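Local coordinates for PrgZ (Enterococcus faecalis, PDB 4FAJ), which binds a peptide pheromone as an extracellular, membrane-anchored receptor and probably serves peptide transport, as other family 5 solute-binding proteins do, at residues E310-M324 against V527-S541. Numbering follows the deposited sequence. Where two conformers were deposited one is given.
Sequences EYSTTLMANTMFLEM and VVPIFQVGTAKLEKS
Glu-310 and Ser-541 close one end of a long antiparallel strand pair, 311-324 against 528-539, in the mixed sheet of a periplasmic-binding-protein fold. Carboxylate oxygen OE2 of Glu-310 accepts a bond from Ser-541 N, which meets it from above the carboxylate plane; in one conformer of Ser-541, its OG also reaches the anti lone pair of OE2 at 2.8 Å. A water joins Glu-310 OE1 to Lys-540 NZ, and Tyr-287 also bonds OE1, so both oxygens are engaged.

The register slips by two residues between Leu-315 and Thr-319, evidence of a beta bulge around the inverse gamma turn centred on Ala-317. Gln-532 spans the irregularity. With CG trans to the backbone N (chi1 178°) and the chain extended beyond, its NE2 reaches Met-316 O at 2.9 Å; that oxygen lies near the amide plane, but the donor stands above the carbonyl plane. Lys-369 O takes a second bond from NE2, while the side chains of Leu-315 and Gln-532 cross at about a right angle, with Leu-315 CG 3.5 Å from Gln-532 NE2.

A second, classic bulge places Ile-530 and Phe-531 opposite Met-320: Met-320 N bonds Phe-531 O, and Ile-530 N bonds Met-320 O. Met-320 CB lies over one face of the Phe-531 ring, 4.0 Å from its centroid and 19° off the normal, a CH-pi contact. Phe-531 meets an aromatic side chain of the bound peptide edge-to-face and Asn-318 ND2 bonds a polar one, consistent with this part of the sheet lining the peptide site. Beside them, Val-533 CG2 touches both Met-320 CG at 3.7 Å and Asn-318 OD1 at 3.4 Å.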
ATOM      1  N   GLU A 310     -21.010 -17.293  -5.493  1.00 23.09           N
ATOM      2  CA  GLU A 310     -20.647 -15.900  -5.229  1.00 21.57           C
ATOM      3  C   GLU A 310     -19.224 -15.724  -4.659  1.00 20.20           C
ATOM      4  O   GLU A 310     -18.839 -14.617  -4.309  1.00 19.28           O
ATOM      5  CB  GLU A 310     -21.707 -15.259  -4.325  1.00 21.35           C
ATOM      6  CG  GLU A 310     -23.003 -15.000  -5.084  1.00 22.00           C
ATOM      7  CD  GLU A 310     -24.138 -14.466  -4.226  1.00 22.80           C
ATOM      8  OE1 GLU A 310     -24.146 -14.690  -2.993  1.00 22.10           O
ATOM      9  OE2 GLU A 310     -25.036 -13.818  -4.805  1.00 24.06           O
ATOM     10  N   TYR A 311     -18.463 -16.814  -4.607  1.00 19.30           N
ATOM     11  CA  TYR A 311     -17.061 -16.812  -4.157  1.00 18.84           C
ATOM     12  C   TYR A 311     -16.119 -16.346  -5.271  1.00 18.36           C
ATOM     13  O   TYR A 311     -16.291 -16.717  -6.434  1.00 17.96           O
ATOM     14  CB  TYR A 311     -16.653 -18.236  -3.732  1.00 18.78           C
ATOM     15  CG  TYR A 311     -15.214 -18.380  -3.236  1.00 18.55           C
ATOM     16  CD1 TYR A 311     -14.176 -18.724  -4.107  1.00 19.57           C
ATOM     17  CD2 TYR A 311     -14.898 -18.183  -1.890  1.00 18.11           C
ATOM     18  CE1 TYR A 311     -12.850 -18.869  -3.644  1.00 19.01           C
ATOM     19  CE2 TYR A 311     -13.591 -18.321  -1.421  1.00 18.80           C
ATOM     20  CZ  TYR A 311     -12.569 -18.662  -2.300  1.00 19.87           C
ATOM     21  OH  TYR A 311     -11.275 -18.796  -1.809  1.00 21.25           O
ATOM     22  N   SER A 312     -15.112 -15.552  -4.914  1.00 17.66           N
ATOM     23  CA  SER A 312     -13.991 -15.298  -5.830  1.00 18.13           C
ATOM     24  C   SER A 312     -12.701 -15.137  -5.032  1.00 17.74           C
ATOM     25  O   SER A 312     -12.745 -14.744  -3.879  1.00 17.29           O
ATOM     26  CB  SER A 312     -14.250 -14.046  -6.668  1.00 17.54           C
ATOM     27  OG  SER A 312     -14.253 -12.878  -5.861  1.00 18.61           O
ATOM     28  N   THR A 313     -11.567 -15.477  -5.639  1.00 18.13           N
ATOM     29  CA  THR A 313     -10.271 -15.100  -5.084  1.00 18.00           C
ATOM     30  C   THR A 313      -9.437 -14.451  -6.177  1.00 18.32           C
ATOM     31  O   THR A 313      -9.441 -14.905  -7.320  1.00 18.17           O
ATOM     32  CB  THR A 313      -9.509 -16.287  -4.466  1.00 18.09           C
ATOM     33  OG1 THR A 313      -8.271 -15.818  -3.900  1.00 18.80           O
ATOM     34  CG2 THR A 313      -9.212 -17.344  -5.500  1.00 19.20           C
ATOM     35  N   THR A 314      -8.716 -13.398  -5.802  1.00 18.01           N
ATOM     36  CA  THR A 314      -7.972 -12.573  -6.745  1.00 18.42           C
ATOM     37  C   THR A 314      -6.598 -12.303  -6.147  1.00 17.52           C
ATOM     38  O   THR A 314      -6.506 -11.802  -5.026  1.00 17.12           O
ATOM     39  CB  THR A 314      -8.688 -11.233  -7.004  1.00 18.41           C
ATOM     40  OG1 THR A 314     -10.070 -11.465  -7.299  1.00 19.96           O
ATOM     41  CG2 THR A 314      -8.022 -10.470  -8.193  1.00 19.02           C
ATOM     42  N   LEU A 315      -5.540 -12.650  -6.881  1.00 16.79           N
ATOM     43  CA  LEU A 315      -4.169 -12.528  -6.380  1.00 16.52           C
ATOM     44  C   LEU A 315      -3.716 -11.084  -6.480  1.00 16.11           C
ATOM     45  O   LEU A 315      -3.894 -10.452  -7.520  1.00 16.02           O
ATOM     46  CB  LEU A 315      -3.210 -13.423  -7.180  1.00 16.93           C
ATOM     47  CG  LEU A 315      -1.769 -13.512  -6.670  1.00 17.21           C
ATOM     48  CD1 LEU A 315      -1.735 -14.201  -5.305  1.00 18.30           C
ATOM     49  CD2 LEU A 315      -0.883 -14.260  -7.677  1.00 19.33           C
ATOM     50  N   MET A 316      -3.151 -10.565  -5.392  1.00 15.80           N
ATOM     51  CA  MET A 316      -2.732  -9.166  -5.311  1.00 15.18           C
ATOM     52  C   MET A 316      -1.206  -9.031  -5.384  1.00 14.32           C
ATOM     53  O   MET A 316      -0.487  -9.952  -5.014  1.00 13.24           O
ATOM     54  CB  MET A 316      -3.194  -8.566  -4.000  1.00 15.87           C
ATOM     55  CG  MET A 316      -4.691  -8.595  -3.766  1.00 17.40           C
ATOM     56  SD  MET A 316      -5.543  -7.326  -4.727  1.00 19.83           S
ATOM     57  CE  MET A 316      -6.386  -8.340  -5.923  1.00 18.86           C
ATOM     58  N   ALA A 317      -0.732  -7.863  -5.835  1.00 13.55           N
ATOM     59  CA  ALA A 317       0.709  -7.535  -5.854  1.00 13.00           C
ATOM     60  C   ALA A 317       1.123  -7.024  -4.474  1.00 12.44           C
ATOM     61  O   ALA A 317       1.508  -5.861  -4.296  1.00 11.77           O
ATOM     62  CB  ALA A 317       1.017  -6.492  -6.951  1.00 12.14           C
ATOM     63  N   ASN A 318       1.058  -7.923  -3.495  1.00 11.70           N
ATOM     64  CA  ASN A 318       1.065  -7.548  -2.085  1.00 11.55           C
ATOM     65  C   ASN A 318       1.810  -8.641  -1.315  1.00 11.69           C
ATOM     66  O   ASN A 318       1.372  -9.780  -1.289  1.00 12.27           O
ATOM     67  CB  ASN A 318      -0.407  -7.385  -1.665  1.00 11.11           C
ATOM     68  CG  ASN A 318      -0.635  -7.048  -0.183  1.00 11.99           C
ATOM     69  OD1 ASN A 318      -1.795  -7.096   0.265  1.00 11.90           O
ATOM     70  ND2 ASN A 318       0.413  -6.675   0.566  1.00 11.21           N
ATOM     71  N   THR A 319       2.959  -8.289  -0.735  1.00 11.85           N
ATOM     72  CA  THR A 319       3.744  -9.215   0.067  1.00 11.90           C
ATOM     73  C   THR A 319       3.580  -8.848   1.550  1.00 12.40           C
ATOM     74  O   THR A 319       3.736  -7.680   1.921  1.00 12.55           O
ATOM     75  CB  THR A 319       5.236  -9.142  -0.311  1.00 12.00           C
ATOM     76  OG1 THR A 319       5.404  -9.519  -1.692  1.00 11.10           O
ATOM     77  CG2 THR A 319       6.085 -10.073   0.591  1.00 10.61           C
ATOM     78  N   MET A 320       3.265  -9.835   2.382  1.00 13.43           N
ATOM     79  CA  MET A 320       3.305  -9.649   3.841  1.00 14.18           C
ATOM     80  C   MET A 320       4.688 -10.081   4.365  1.00 14.87           C
ATOM     81  O   MET A 320       5.198 -11.150   4.002  1.00 14.35           O
ATOM     82  CB  MET A 320       2.194 -10.444   4.540  1.00 14.52           C
ATOM     83  CG  MET A 320       0.791  -9.922   4.308  1.00 16.37           C
ATOM     84  SD  MET A 320       0.502  -8.229   4.893  1.00 17.34           S
ATOM     85  CE  MET A 320       0.925  -8.361   6.635  1.00 17.93           C
ATOM     86  N   PHE A 321       5.284  -9.224   5.201  1.00 15.07           N
ATOM     87  CA  PHE A 321       6.636  -9.417   5.735  1.00 15.99           C
ATOM     88  C   PHE A 321       6.626  -9.600   7.250  1.00 16.12           C
ATOM     89  O   PHE A 321       5.663  -9.217   7.919  1.00 15.14           O
ATOM     90  CB  PHE A 321       7.503  -8.178   5.491  1.00 16.41           C
ATOM     91  CG  PHE A 321       7.630  -7.760   4.059  1.00 17.37           C
ATOM     92  CD1 PHE A 321       8.475  -8.440   3.193  1.00 20.24           C
ATOM     93  CD2 PHE A 321       6.984  -6.621   3.599  1.00 19.99           C
ATOM     94  CE1 PHE A 321       8.628  -8.027   1.878  1.00 20.85           C
ATOM     95  CE2 PHE A 321       7.132  -6.200   2.272  1.00 20.66           C
ATOM     96  CZ  PHE A 321       7.944  -6.906   1.415  1.00 20.67           C
ATOM     97  N   LEU A 322       7.718 -10.170   7.774  1.00 16.63           N
ATOM     98  CA  LEU A 322       8.187  -9.859   9.122  1.00 17.34           C
ATOM     99  C   LEU A 322       9.250  -8.788   8.961  1.00 17.61           C
ATOM    100  O   LEU A 322      10.357  -9.055   8.446  1.00 16.93           O
ATOM    101  CB  LEU A 322       8.790 -11.075   9.837  1.00 18.03           C
ATOM    102  CG  LEU A 322       7.835 -12.078  10.458  1.00 18.79           C
ATOM    103  CD1 LEU A 322       8.607 -13.162  11.173  1.00 19.94           C
ATOM    104  CD2 LEU A 322       6.887 -11.415  11.429  1.00 19.82           C
ATOM    105  N   GLU A 323       8.902  -7.558   9.330  1.00 17.77           N
ATOM    106  CA  GLU A 323       9.883  -6.498   9.401  1.00 18.07           C
ATOM    107  C   GLU A 323      10.623  -6.641  10.719  1.00 17.88           C
ATOM    108  O   GLU A 323      10.044  -7.065  11.718  1.00 18.18           O
ATOM    109  CB  GLU A 323       9.229  -5.123   9.294  1.00 18.59           C
ATOM    110  CG  GLU A 323       8.694  -4.828   7.919  1.00 22.14           C
ATOM    111  CD  GLU A 323       8.392  -3.352   7.711  1.00 25.84           C
ATOM    112  OE1 GLU A 323       9.354  -2.576   7.501  1.00 29.20           O
ATOM    113  OE2 GLU A 323       7.200  -2.982   7.731  1.00 28.77           O
ATOM    114  N   MET A 324      11.901  -6.282  10.711  1.00 17.22           N
ATOM    115  CA  MET A 324      12.791  -6.529  11.839  1.00 17.39           C
ATOM    116  C   MET A 324      13.545  -5.252  12.194  1.00 18.14           C
ATOM    117  O   MET A 324      14.195  -4.654  11.330  1.00 17.95           O
ATOM    118  CB  MET A 324      13.794  -7.618  11.469  1.00 17.28           C
ATOM    119  CG  MET A 324      13.201  -9.017  11.392  1.00 16.03           C
ATOM    120  SD  MET A 324      14.315 -10.243  10.642  1.00 15.59           S
ATOM    121  CE  MET A 324      14.530  -9.567   9.014  1.00 15.35           C
ATOM    122  N   VAL A 527      14.766  -8.195   5.588  1.00 14.55           N
ATOM    123  CA  VAL A 527      13.310  -8.312   5.709  1.00 14.55           C
ATOM    124  C   VAL A 527      12.949  -9.759   5.351  1.00 14.66           C
ATOM    125  O   VAL A 527      13.618 -10.355   4.508  1.00 15.25           O
ATOM    126  CB  VAL A 527      12.588  -7.330   4.762  1.00 14.56           C
ATOM    127  CG1 VAL A 527      12.716  -7.769   3.282  1.00 13.97           C
ATOM    128  CG2 VAL A 527      11.139  -7.159   5.172  1.00 14.12           C
ATOM    129  N   VAL A 528      11.937 -10.328   6.007  1.00 14.55           N
ATOM    130  CA  VAL A 528      11.535 -11.727   5.761  1.00 15.35           C
ATOM    131  C   VAL A 528      10.200 -11.756   5.006  1.00 14.66           C
ATOM    132  O   VAL A 528       9.171 -11.423   5.589  1.00 14.83           O
ATOM    133  CB  VAL A 528      11.349 -12.521   7.076  1.00 15.23           C
ATOM    134  CG1 VAL A 528      10.797 -13.948   6.791  1.00 17.05           C
ATOM    135  CG2 VAL A 528      12.651 -12.602   7.849  1.00 17.05           C
ATOM    136  N   PRO A 529      10.213 -12.133   3.718  1.00 14.62           N
ATOM    137  CA  PRO A 529       8.941 -12.274   2.994  1.00 14.39           C
ATOM    138  C   PRO A 529       8.241 -13.575   3.360  1.00 14.72           C
ATOM    139  O   PRO A 529       8.878 -14.645   3.426  1.00 14.25           O
ATOM    140  CB  PRO A 529       9.349 -12.243   1.513  1.00 14.87           C
ATOM    141  CG  PRO A 529      10.801 -12.388   1.463  1.00 14.71           C
ATOM    142  CD  PRO A 529      11.371 -12.418   2.855  1.00 14.95           C
ATOM    143  N   ILE A 530       6.941 -13.475   3.618  1.00 14.08           N
ATOM    144  CA  ILE A 530       6.178 -14.597   4.122  1.00 14.58           C
ATOM    145  C   ILE A 530       5.262 -15.124   3.038  1.00 14.00           C
ATOM    146  O   ILE A 530       5.480 -16.217   2.534  1.00 14.01           O
ATOM    147  CB  ILE A 530       5.354 -14.236   5.376  1.00 14.38           C
ATOM    148  CG1 ILE A 530       6.238 -13.560   6.434  1.00 16.23           C
ATOM    149  CG2 ILE A 530       4.741 -15.517   5.976  1.00 16.10           C
ATOM    150  CD1 ILE A 530       5.432 -12.910   7.569  1.00 17.80           C
ATOM    151  N   PHE A 531       4.233 -14.353   2.689  1.00 13.97           N
ATOM    152  CA  PHE A 531       3.289 -14.774   1.658  1.00 13.89           C
ATOM    153  C   PHE A 531       2.772 -13.613   0.812  1.00 13.72           C
ATOM    154  O   PHE A 531       2.851 -12.454   1.205  1.00 13.33           O
ATOM    155  CB  PHE A 531       2.130 -15.553   2.267  1.00 14.96           C
ATOM    156  CG  PHE A 531       1.241 -14.745   3.166  1.00 14.80           C
ATOM    157  CD1 PHE A 531       1.519 -14.641   4.513  1.00 16.99           C
ATOM    158  CD2 PHE A 531       0.088 -14.131   2.673  1.00 17.07           C
ATOM    159  CE1 PHE A 531       0.692 -13.905   5.370  1.00 16.71           C
ATOM    160  CE2 PHE A 531      -0.751 -13.403   3.523  1.00 16.96           C
ATOM    161  CZ  PHE A 531      -0.442 -13.286   4.871  1.00 16.50           C
ATOM    162  N   GLN A 532       2.277 -13.965  -0.372  1.00 13.55           N
ATOM    163  CA  GLN A 532       1.644 -13.044  -1.297  1.00 12.63           C
ATOM    164  C   GLN A 532       0.145 -13.200  -1.114  1.00 13.58           C
ATOM    165  O   GLN A 532      -0.398 -14.318  -1.176  1.00 13.15           O
ATOM    166  CB  GLN A 532       2.053 -13.356  -2.740  1.00 11.98           C
ATOM    167  CG  GLN A 532       1.383 -12.454  -3.781  1.00 10.88           C
ATOM    168  CD  GLN A 532       1.894 -12.637  -5.190  1.00 11.09           C
ATOM    169  OE1 GLN A 532       2.828 -13.403  -5.437  1.00 14.08           O
ATOM    170  NE2 GLN A 532       1.281 -11.907  -6.142  1.00 10.40           N
ATOM    171  N   VAL A 533      -0.508 -12.061  -0.906  1.00 13.80           N
ATOM    172  CA  VAL A 533      -1.894 -11.994  -0.491  1.00 13.86           C
ATOM    173  C   VAL A 533      -2.847 -12.278  -1.643  1.00 14.37           C
ATOM    174  O   VAL A 533      -2.781 -11.625  -2.692  1.00 13.97           O
ATOM    175  CB  VAL A 533      -2.232 -10.592   0.072  1.00 13.81           C
ATOM    176  CG1 VAL A 533      -3.726 -10.464   0.387  1.00 13.70           C
ATOM    177  CG2 VAL A 533      -1.393 -10.282   1.309  1.00 13.78           C
ATOM    178  N   GLY A 534      -3.726 -13.249  -1.425  1.00 14.50           N
ATOM    179  CA  GLY A 534      -4.930 -13.431  -2.230  1.00 15.38           C
ATOM    180  C   GLY A 534      -6.139 -12.916  -1.459  1.00 16.43           C
ATOM    181  O   GLY A 534      -6.272 -13.197  -0.268  1.00 16.58           O
ATOM    182  N   THR A 535      -7.012 -12.177  -2.147  1.00 16.32           N
ATOM    183  CA  THR A 535      -8.215 -11.595  -1.567  1.00 17.18           C
ATOM    184  C   THR A 535      -9.413 -12.459  -1.948  1.00 17.26           C
ATOM    185  O   THR A 535      -9.785 -12.514  -3.131  1.00 18.57           O
ATOM    186  CB  THR A 535      -8.435 -10.149  -2.086  1.00 16.84           C
ATOM    187  OG1 THR A 535      -7.312  -9.332  -1.717  1.00 17.37           O
ATOM    188  CG2 THR A 535      -9.725  -9.535  -1.517  1.00 17.89           C
ATOM    189  N   ALA A 536      -9.981 -13.150  -0.960  1.00 17.24           N
ATOM    190  CA  ALA A 536     -11.130 -14.034  -1.173  1.00 17.51           C
ATOM    191  C   ALA A 536     -12.331 -13.471  -0.466  1.00 17.09           C
ATOM    192  O   ALA A 536     -12.227 -12.926   0.638  1.00 16.42           O
ATOM    193  CB  ALA A 536     -10.860 -15.441  -0.677  1.00 16.95           C
ATOM    194  N   LYS A 537     -13.483 -13.629  -1.097  1.00 17.38           N
ATOM    195  CA  LYS A 537     -14.701 -13.022  -0.585  1.00 17.87           C
ATOM    196  C   LYS A 537     -15.935 -13.577  -1.248  1.00 17.73           C
ATOM    197  O   LYS A 537     -15.853 -14.156  -2.325  1.00 17.85           O
ATOM    198  CB  LYS A 537     -14.658 -11.504  -0.815  1.00 17.98           C
ATOM    199  CG  LYS A 537     -14.689 -11.079  -2.273  1.00 19.84           C
ATOM    200  CD  LYS A 537     -14.434  -9.590  -2.383  1.00 23.32           C
ATOM    201  CE  LYS A 537     -14.613  -9.065  -3.781  1.00 25.30           C
ATOM    202  NZ  LYS A 537     -14.596  -7.553  -3.754  1.00 26.69           N
ATOM    203  N   LEU A 538     -17.074 -13.387  -0.590  1.00 17.90           N
ATOM    204  CA  LEU A 538     -18.368 -13.541  -1.212  1.00 18.19           C
ATOM    205  C   LEU A 538     -18.795 -12.169  -1.688  1.00 18.02           C
ATOM    206  O   LEU A 538     -18.528 -11.178  -1.021  1.00 17.42           O
ATOM    207  CB  LEU A 538     -19.387 -14.063  -0.204  1.00 18.91           C
ATOM    208  CG  LEU A 538     -19.069 -15.418   0.423  1.00 19.28           C
ATOM    209  CD1 LEU A 538     -20.063 -15.746   1.545  1.00 20.78           C
ATOM    210  CD2 LEU A 538     -19.055 -16.504  -0.657  1.00 20.48           C
ATOM    211  N   GLU A 539     -19.460 -12.095  -2.838  1.00 18.63           N
ATOM    212  CA  GLU A 539     -20.024 -10.827  -3.294  1.00 18.84           C
ATOM    213  C   GLU A 539     -21.369 -11.069  -3.953  1.00 18.95           C
ATOM    214  O   GLU A 539     -21.513 -11.980  -4.757  1.00 19.21           O
ATOM    215  CB  GLU A 539     -19.054 -10.114  -4.245  1.00 19.28           C
ATOM    216  CG  GLU A 539     -19.553  -8.757  -4.717  1.00 21.82           C
ATOM    217  CD  GLU A 539     -18.443  -7.889  -5.274  1.00 27.11           C
ATOM    218  OE1 GLU A 539     -17.594  -7.435  -4.482  1.00 30.94           O
ATOM    219  OE2 GLU A 539     -18.424  -7.665  -6.505  1.00 32.22           O
ATOM    220  N   LYS A 540     -22.365 -10.274  -3.585  1.00 19.15           N
ATOM    221  CA  LYS A 540     -23.720 -10.509  -4.075  1.00 19.76           C
ATOM    222  C   LYS A 540     -23.709 -10.347  -5.595  1.00 19.96           C
ATOM    223  O   LYS A 540     -23.033  -9.459  -6.125  1.00 19.28           O
ATOM    224  CB  LYS A 540     -24.726  -9.552  -3.426  1.00 19.92           C
ATOM    225  CG  LYS A 540     -24.850  -9.669  -1.900  1.00 19.58           C
ATOM    226  CD  LYS A 540     -25.640 -10.892  -1.467  1.00 19.85           C
ATOM    227  CE  LYS A 540     -25.770 -10.960   0.064  1.00 20.17           C
ATOM    228  NZ  LYS A 540     -26.612 -12.096   0.517  1.00 19.78           N
ATOM    229  N   SER A 541     -24.465 -11.211  -6.270  0.50 20.70           N
ATOM    230  CA  SER A 541     -24.553 -11.241  -7.736  0.50 20.91           C
ATOM    231  C   SER A 541     -25.036  -9.919  -8.320  0.50 21.34           C
ATOM    232  O   SER A 541     -24.618  -9.532  -9.411  0.50 21.25           O
ATOM    233  CB  SER A 541     -25.510 -12.350  -8.179  0.50 21.41           C
ATOM    234  OG  SER A 541     -25.171 -13.593  -7.591  0.50 20.73           O
TER
HETATM  235  O   HOH W   1     -26.419 -14.328  -1.236  1.00 26.38           O
HETATM  236  O   HOH W   2     -11.677 -11.632  -5.131  1.00 18.50           O